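Local coordinates for RagB/SusD domain protein (Flavobacterium johnsoniae, PDB 5J90), which probably binds chitin at the cell surface, as a SusD-like lipoprotein of a chitin utilization locus, at residues Y387-P390 against E394-S397. Sequence-based numbering, arbitrary orientation.
Sequences YVDP and ENNS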
loop_
_atom_site.group_PDB
_atom_site.type_symbol
_atom_site.label_atom_id
_atom_site.label_comp_id
_atom_site.label_asym_id
_atom_site.label_seq_id
_atom_site.Cartn_x
_atom_site.Cartn_y
_atom_site.Cartn_z
ATOM N N TYR A 387 23.517 23.504 0.976
ATOM C CA TYR A 387 24.089 23.169 -0.316
ATOM C C TYR A 387 24.099 24.377 -1.259
ATOM O O TYR A 387 23.076 25.036 -1.451
ATOM C CB TYR A 387 23.358 21.990 -0.990
ATOM C CG TYR A 387 23.901 21.804 -2.379
ATOM C CD1 TYR A 387 25.159 21.242 -2.574
ATOM C CD2 TYR A 387 23.210 22.265 -3.493
ATOM C CE1 TYR A 387 25.700 21.116 -3.834
ATOM C CE2 TYR A 387 23.745 22.140 -4.767
ATOM C CZ TYR A 387 24.994 21.563 -4.927
ATOM O OH TYR A 387 25.546 21.431 -6.176
ATOM N N VAL A 388 25.258 24.635 -1.861
ATOM C CA VAL A 388 25.415 25.723 -2.820
ATOM C C VAL A 388 26.016 25.236 -4.135
ATOM O O VAL A 388 27.029 24.538 -4.148
ATOM C CB VAL A 388 26.326 26.837 -2.251
ATOM C CG1 VAL A 388 26.624 27.894 -3.315
ATOM C CG2 VAL A 388 25.697 27.468 -1.026
ATOM N N ASP A 389 25.370 25.610 -5.234
ATOM C CA ASP A 389 25.908 25.439 -6.578
ATOM C C ASP A 389 26.388 26.831 -6.990
ATOM O O ASP A 389 25.585 27.650 -7.435
ATOM C CB ASP A 389 24.804 24.948 -7.524
ATOM C CG ASP A 389 25.319 24.591 -8.906
ATOM O OD1 ASP A 389 26.457 24.980 -9.240
ATOM O OD2 ASP A 389 24.578 23.933 -9.669
ATOM N N PRO A 390 27.697 27.102 -6.832
ATOM C CA PRO A 390 28.226 28.475 -6.884
ATOM C C PRO A 390 27.762 29.304 -8.086
ATOM O O PRO A 390 27.308 30.436 -7.897
ATOM C CB PRO A 390 29.740 28.256 -6.919
ATOM C CG PRO A 390 29.938 26.967 -6.186
ATOM C CD PRO A 390 28.766 26.113 -6.607
ATOM N N GLU A 394 20.145 28.845 -8.273
ATOM C CA GLU A 394 18.801 28.286 -8.332
ATOM C C GLU A 394 18.793 26.836 -7.849
ATOM O O GLU A 394 17.740 26.297 -7.520
ATOM C CB GLU A 394 18.210 28.389 -9.746
ATOM C CG GLU A 394 18.941 27.586 -10.822
ATOM C CD GLU A 394 19.978 28.400 -11.583
ATOM O OE1 GLU A 394 20.588 29.316 -10.984
ATOM O OE2 GLU A 394 20.182 28.123 -12.785
ATOM N N ASN A 395 19.972 26.219 -7.790
ATOM C CA ASN A 395 20.093 24.834 -7.334
ATOM C C ASN A 395 20.422 24.702 -5.851
ATOM O O ASN A 395 20.593 23.589 -5.351
ATOM C CB ASN A 395 21.140 24.093 -8.165
ATOM C CG ASN A 395 20.749 23.985 -9.623
ATOM O OD1 ASN A 395 19.563 23.947 -9.959
ATOM N ND2 ASN A 395 21.746 23.924 -10.500
ATOM N N ASN A 396 20.513 25.833 -5.153
ATOM C CA ASN A 396 20.862 25.839 -3.732
ATOM C C ASN A 396 19.761 25.262 -2.852
ATOM O O ASN A 396 18.591 25.227 -3.245
ATOM C CB ASN A 396 21.160 27.263 -3.247
ATOM C CG ASN A 396 22.421 27.844 -3.849
ATOM O OD1 ASN A 396 23.073 27.223 -4.688
ATOM N ND2 ASN A 396 22.762 29.060 -3.433
ATOM N N SER A 397 20.136 24.822 -1.654
ATOM C CA SER A 397 19.143 24.416 -0.667
ATOM C C SER A 397 19.646 24.510 0.765
ATOM O O SER A 397 20.811 24.222 1.040
ATOM C CB SER A 397 18.686 22.980 -0.926
ATOM O OG SER A 397 17.662 22.617 -0.013
#
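Two donors grip Asp389 OD2: the amide of Asn395, with ND2 at 3.0 Å from OD2, and His312 NE2 from outside the two segments. The Asn395 bond is almost straight (176° at the hydrogen) and leaves in the amide plane, but it meets the carboxylate oxygen on its anti side, 28° out of the carboxylate plane. With CG anti to the backbone N (chi1 -173°), the Asp389 carboxylate runs alongside the Asn395 side chain, Asp389 CB lying 3.8 Å from Asn395 CB. Asn396 OD1 accepts Asp389 N at 2.9 Å, the donor tilted from the carbonyl plane, while Asn396 ND2 lies beside Val388, 4.0 Å from its CG1. With an alanine here, Asp389 N is likely to lose this acceptor, and Val388 the amide beside it. Tyr387 and Ser397 form a single antiparallel hydrogen-bonded pair, Tyr387 N to Ser397 O 2.8 Å and Ser397 N to Tyr387 O 3.0 Å. The Tyr387 ring brings its edge to Asn395 O, 3.5 Å from CD2, and its OH is hydrogen-bonded to Gly299 O. Beyond the single backbone bridge, Asn396 OD1 thus takes up the next inward-facing N-H and Asn395 adds a side-chain bond, drawing together two arms of a short reversal within the loop between helices 373-378 and 413-428; the paired donors probably stabilise Asp389 as a carboxylate.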